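Local coordinates for protein enterochelin esterase (Salmonella enterica subsp. enterica serovar Typhimurium, PDB 3MGA) that probably hydrolyses the ester bonds of ferric enterobactin, the iron-loaded siderophore, through a C-terminal domain of the alpha/beta-hydrolase family, at residues P203-L208 and A235-I240; V284-S289 and C308-S313. All coordinates share one frame; numbering follows the deposited sequence.

Both interactions belong to one mixed beta-sheet, and their centres lie 11 Å apart. Interaction 1 pairs strand 204-207 with 236-240; interaction 2 pairs 284-288 with 308-312. Strands 204-207 and 284-288 are themselves neighbours, joined by probable hydrogen bonds of 2.7 Å from Ile206 N to Val284 O and from Ala286 N to Ile206 O, so the two contacts form a continuous run of four parallel strands. Interaction 2 carries Ser289, whose side chain touches His383 and has its nearest atom about 3 Å from a glycerol that probably came from the crystallisation liquor; the GxSxG pattern around Ser289 is consistent with an active-site nucleophile elbow. Interaction 1 reaches that region through the side chain of Leu208.

Interaction 1: P203-L208 and A235-I240; sequences PLAILL and AVYLLI
Leu204 and Val236 meet on one face of two parallel strands, the two side chains crossing obliquely, with Leu204 CD1 3.9 Å from Val236 CG1. CG of Leu204 lies anti to the backbone N (chi1 169°), and chi2 of 65° then turns CD1 toward the neighbouring strand, 3.4 Å from Val236 O. This methyl fits between Val236 CG1 and Leu238 CB, the latter 4.2 Å away. Farther along this face Ile206 puts CG2 3.8 Å from Ile240 CD1, while its CG1 faces Leu238 CD2. Leu267 of helix 256-273 touches Leu204, and Leu266 touches Leu238 and Ile240. The pair lies inside the mixed sheet of the alpha/beta-hydrolase fold, and the chain between the two strands is largely helical, as in a beta-alpha-beta crossover. On the reverse face Ala205 is small enough for the Tyr237 ring to come against its CB, which approaches obliquely and lies 3.9 Å from Tyr237 CD1. Next to it Leu207 CB packs against the fork of Leu239 at CG, and Trp220 of helix 220-228 touches Leu239. At the start of the pair, the ring of Pro203 rests its CG 3.8 Å from Ala235 CB, a methyl small enough to sit against it. Five backbone bonds hold the strands in register; the one from Leu238 N to Ala205 O is 3.0 Å long and nearly straight, at 176°.

Interaction 2: V284-S289 and C308-S313; sequences VVAGQS and CVLSQS
Gln312 runs beside Gln288 on the same face of two parallel strands, both side chains pointing the same way. Its CB lies 3.9 Å from Gly287 O and 4.0 Å from Gln288 CG. Chi1 of -48° places CG anti to the carbonyl carbon, 4.0 Å from Gly287 O, and the extended chain beyond it lies beside Gln288. CD comes alongside Gln288 CG, and at the tip OE1, 3.8 Å from that same CG, accepts a weak hydrogen bond of 3.4 Å from Gln288 NE2, the two amide planes standing 87° apart. Glutamine suits both buried places because its amide can donate and accept at once: Gln312 NE2 also bonds Trp388 O and Glu348 OE2, and Gln288 OE1 bonds Trp213 NE1. Helix 290-301 links the two strands in a right-handed beta-alpha-beta unit of the alpha/beta-hydrolase sheet and packs on Val285 and Val309, and Gly287 and Ser289 fit the GxSxG pattern of a nucleophile elbow. Ser289 has positive phi (62°), the strained backbone expected at such an elbow, and its N is hydrogen-bonded to Gln312 O at 3.0 Å. Earlier in the strands, the small Ala286 lets Leu310 come close, CB to CB 3.7 Å, with Leu310 CD2 also against the alanine methyl. Nearer the start, Val284 CG2 rests 3.6 Å from Cys308 CB.

Interaction 1: P203-L208 and A235-I240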
loop_
_atom_site.group_PDB
_atom_site.type_symbol
_atom_site.label_atom_id
_atom_site.label_comp_id
_atom_site.label_asym_id
_atom_site.label_seq_id
_atom_site.Cartn_x
_atom_site.Cartn_y
_atom_site.Cartn_z
ATOM N N PRO A 203 12.178 -19.413 7.162
ATOM C CA PRO A 203 12.626 -18.231 6.458
ATOM C C PRO A 203 12.288 -16.964 7.250
ATOM O O PRO A 203 11.276 -16.925 7.967
ATOM C CB PRO A 203 11.784 -18.254 5.188
ATOM C CG PRO A 203 10.548 -18.971 5.575
ATOM C CD PRO A 203 11.001 -20.022 6.522
ATOM N N LEU A 204 13.146 -15.957 7.123
ATOM C CA LEU A 204 12.954 -14.654 7.734
ATOM C C LEU A 204 12.385 -13.742 6.654
ATOM O O LEU A 204 12.835 -13.779 5.498
ATOM C CB LEU A 204 14.283 -14.059 8.201
ATOM C CG LEU A 204 14.224 -12.578 8.627
ATOM C CD1 LEU A 204 13.334 -12.398 9.865
ATOM C CD2 LEU A 204 15.618 -12.029 8.906
ATOM N N ALA A 205 11.410 -12.923 7.039
ATOM C CA ALA A 205 10.785 -11.981 6.133
ATOM C C ALA A 205 10.749 -10.627 6.819
ATOM O O ALA A 205 10.179 -10.491 7.904
ATOM C CB ALA A 205 9.363 -12.443 5.771
ATOM N N ILE A 206 11.374 -9.629 6.202
ATOM C CA ILE A 206 11.381 -8.293 6.768
ATOM C C ILE A 206 10.360 -7.396 6.083
ATOM O O ILE A 206 10.368 -7.237 4.860
ATOM C CB ILE A 206 12.756 -7.642 6.658
ATOM C CG1 ILE A 206 13.784 -8.444 7.460
ATOM C CG2 ILE A 206 12.704 -6.211 7.174
ATOM C CD1 ILE A 206 15.184 -7.851 7.400
ATOM N N LEU A 207 9.475 -6.813 6.884
ATOM C CA LEU A 207 8.464 -5.910 6.369
ATOM C C LEU A 207 8.707 -4.487 6.838
ATOM O O LEU A 207 8.684 -4.196 8.038
ATOM C CB LEU A 207 7.054 -6.366 6.741
ATOM C CG LEU A 207 6.439 -7.522 5.942
ATOM C CD1 LEU A 207 7.243 -8.802 6.036
ATOM C CD2 LEU A 207 5.027 -7.763 6.428
ATOM N N LEU A 208 8.934 -3.600 5.876
ATOM C CA LEU A 208 9.162 -2.198 6.168
ATOM C C LEU A 208 7.801 -1.566 6.468
ATOM O O LEU A 208 6.767 -2.199 6.241
ATOM C CB LEU A 208 9.886 -1.529 5.007
ATOM C CG LEU A 208 11.264 -2.138 4.726
ATOM C CD1 LEU A 208 11.848 -1.590 3.422
ATOM C CD2 LEU A 208 12.236 -1.922 5.919
ATOM N N ALA A 235 7.314 -19.341 9.483
ATOM C CA ALA A 235 8.362 -18.342 9.313
ATOM C C ALA A 235 8.527 -17.440 10.510
ATOM O O ALA A 235 7.868 -17.613 11.522
ATOM C CB ALA A 235 8.051 -17.488 8.072
ATOM N N VAL A 236 9.445 -16.487 10.363
ATOM C CA VAL A 236 9.740 -15.477 11.364
ATOM C C VAL A 236 9.544 -14.145 10.673
ATOM O O VAL A 236 10.275 -13.825 9.742
ATOM C CB VAL A 236 11.211 -15.574 11.856
ATOM C CG1 VAL A 236 11.578 -14.363 12.750
ATOM C CG2 VAL A 236 11.447 -16.891 12.579
ATOM N N TYR A 237 8.556 -13.374 11.120
ATOM C CA TYR A 237 8.250 -12.069 10.528
ATOM C C TYR A 237 8.754 -10.896 11.373
ATOM O O TYR A 237 8.453 -10.810 12.551
ATOM C CB TYR A 237 6.745 -11.937 10.320
ATOM C CG TYR A 237 6.176 -12.954 9.362
ATOM C CD1 TYR A 237 6.123 -12.699 7.996
ATOM C CD2 TYR A 237 5.697 -14.167 9.817
ATOM C CE1 TYR A 237 5.604 -13.628 7.113
ATOM C CE2 TYR A 237 5.173 -15.100 8.942
ATOM C CZ TYR A 237 5.134 -14.827 7.592
ATOM O OH TYR A 237 4.620 -15.759 6.726
ATOM N N LEU A 238 9.511 -9.991 10.746
ATOM C CA LEU A 238 10.061 -8.823 11.412
ATOM C C LEU A 238 9.501 -7.516 10.835
ATOM O O LEU A 238 9.816 -7.137 9.710
ATOM C CB LEU A 238 11.569 -8.838 11.264
ATOM C CG LEU A 238 12.354 -7.732 11.942
ATOM C CD1 LEU A 238 12.077 -7.732 13.443
ATOM C CD2 LEU A 238 13.830 -7.916 11.660
ATOM N N LEU A 239 8.662 -6.825 11.600
ATOM C CA LEU A 239 8.103 -5.557 11.138
ATOM C C LEU A 239 8.902 -4.426 11.734
ATOM O O LEU A 239 9.024 -4.338 12.957
ATOM C CB LEU A 239 6.629 -5.427 11.499
ATOM C CG LEU A 239 5.631 -6.223 10.654
ATOM C CD1 LEU A 239 5.963 -7.698 10.582
ATOM C CD2 LEU A 239 4.237 -6.009 11.237
ATOM N N ILE A 240 9.450 -3.562 10.877
ATOM C CA ILE A 240 10.266 -2.452 11.358
ATOM C C ILE A 240 9.538 -1.114 11.258
ATOM O O ILE A 240 9.013 -0.755 10.213
ATOM C CB ILE A 240 11.600 -2.354 10.605
ATOM C CG1 ILE A 240 12.311 -3.711 10.573
ATOM C CG2 ILE A 240 12.492 -1.303 11.258
ATOM C CD1 ILE A 240 13.620 -3.676 9.814
#

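Interaction 2: V284-S289 and C308-S313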
loop_
_atom_site.group_PDB
_atom_site.type_symbol
_atom_site.label_atom_id
_atom_site.label_comp_id
_atom_site.label_asym_id
_atom_site.label_seq_id
_atom_site.Cartn_x
_atom_site.Cartn_y
_atom_site.Cartn_z
ATOM N N VAL A 284 13.334 -12.725 2.855
ATOM C CA VAL A 284 12.572 -11.693 2.208
ATOM C C VAL A 284 12.690 -10.313 2.814
ATOM O O VAL A 284 12.819 -10.146 4.017
ATOM C CB VAL A 284 11.068 -12.055 2.195
ATOM C CG1 VAL A 284 10.204 -10.840 1.746
ATOM C CG2 VAL A 284 10.821 -13.275 1.317
ATOM N N VAL A 285 12.659 -9.327 1.933
ATOM C CA VAL A 285 12.617 -7.947 2.310
ATOM C C VAL A 285 11.434 -7.451 1.471
ATOM O O VAL A 285 11.432 -7.551 0.238
ATOM C CB VAL A 285 13.920 -7.214 2.039
ATOM C CG1 VAL A 285 13.743 -5.745 2.311
ATOM C CG2 VAL A 285 15.045 -7.801 2.927
ATOM N N ALA A 286 10.396 -6.990 2.153
ATOM C CA ALA A 286 9.188 -6.532 1.491
ATOM C C ALA A 286 8.859 -5.115 1.920
ATOM O O ALA A 286 8.977 -4.776 3.091
ATOM C CB ALA A 286 8.023 -7.488 1.824
ATOM N N GLY A 287 8.439 -4.290 0.972
ATOM C CA GLY A 287 8.093 -2.901 1.268
ATOM C C GLY A 287 7.258 -2.247 0.183
ATOM O O GLY A 287 7.169 -2.755 -0.937
ATOM N N GLN A 288 6.643 -1.110 0.518
ATOM C CA GLN A 288 5.803 -0.382 -0.413
ATOM C C GLN A 288 6.279 1.054 -0.566
ATOM O O GLN A 288 6.720 1.674 0.399
ATOM C CB GLN A 288 4.353 -0.364 0.073
ATOM C CG GLN A 288 3.816 -1.711 0.507
ATOM C CD GLN A 288 4.315 -2.133 1.869
ATOM O OE1 GLN A 288 4.439 -1.313 2.773
ATOM N NE2 GLN A 288 4.565 -3.426 2.035
ATOM N N SER A 289 6.166 1.581 -1.784
ATOM C CA SER A 289 6.544 2.962 -2.086
ATOM C C SER A 289 8.049 3.096 -1.795
ATOM O O SER A 289 8.826 2.332 -2.379
ATOM C CB SER A 289 5.655 3.918 -1.291
ATOM O OG SER A 289 5.734 5.232 -1.798
ATOM N N CYS A 308 15.427 -12.413 -1.641
ATOM C CA CYS A 308 14.059 -12.243 -2.119
ATOM C C CYS A 308 13.573 -10.816 -1.886
ATOM O O CYS A 308 13.606 -10.311 -0.768
ATOM C CB CYS A 308 13.133 -13.241 -1.414
ATOM S SG CYS A 308 13.678 -14.978 -1.552
ATOM N N VAL A 309 13.132 -10.165 -2.953
ATOM C CA VAL A 309 12.626 -8.809 -2.873
ATOM C C VAL A 309 11.145 -8.765 -3.250
ATOM O O VAL A 309 10.696 -9.463 -4.170
ATOM C CB VAL A 309 13.403 -7.864 -3.814
ATOM C CG1 VAL A 309 12.726 -6.510 -3.894
ATOM C CG2 VAL A 309 14.849 -7.720 -3.358
ATOM N N LEU A 310 10.391 -7.968 -2.495
ATOM C CA LEU A 310 8.986 -7.750 -2.752
ATOM C C LEU A 310 8.751 -6.239 -2.757
ATOM O O LEU A 310 8.646 -5.607 -1.699
ATOM C CB LEU A 310 8.107 -8.457 -1.719
ATOM C CG LEU A 310 6.590 -8.186 -1.810
ATOM C CD1 LEU A 310 6.091 -8.270 -3.244
ATOM C CD2 LEU A 310 5.787 -9.126 -0.888
ATOM N N SER A 311 8.715 -5.666 -3.957
ATOM C CA SER A 311 8.474 -4.245 -4.125
ATOM C C SER A 311 7.072 -3.988 -4.656
ATOM O O SER A 311 6.721 -4.436 -5.755
ATOM C CB SER A 311 9.481 -3.620 -5.071
ATOM O OG SER A 311 9.161 -2.247 -5.279
ATOM N N GLN A 312 6.283 -3.267 -3.867
ATOM C CA GLN A 312 4.919 -2.913 -4.236
ATOM C C GLN A 312 4.919 -1.401 -4.438
ATOM O O GLN A 312 5.328 -0.660 -3.544
ATOM C CB GLN A 312 3.936 -3.297 -3.123
ATOM C CG GLN A 312 4.121 -4.719 -2.599
ATOM C CD GLN A 312 3.056 -5.140 -1.604
ATOM O OE1 GLN A 312 3.356 -5.394 -0.445
ATOM N NE2 GLN A 312 1.801 -5.179 -2.046
ATOM N N SER A 313 4.487 -0.954 -5.618
ATOM C CA SER A 313 4.457 0.477 -5.960
ATOM C C SER A 313 5.802 1.150 -5.671
ATOM O O SER A 313 5.859 2.267 -5.157
ATOM C CB SER A 313 3.332 1.193 -5.212
ATOM O OG SER A 313 2.073 0.706 -5.610
#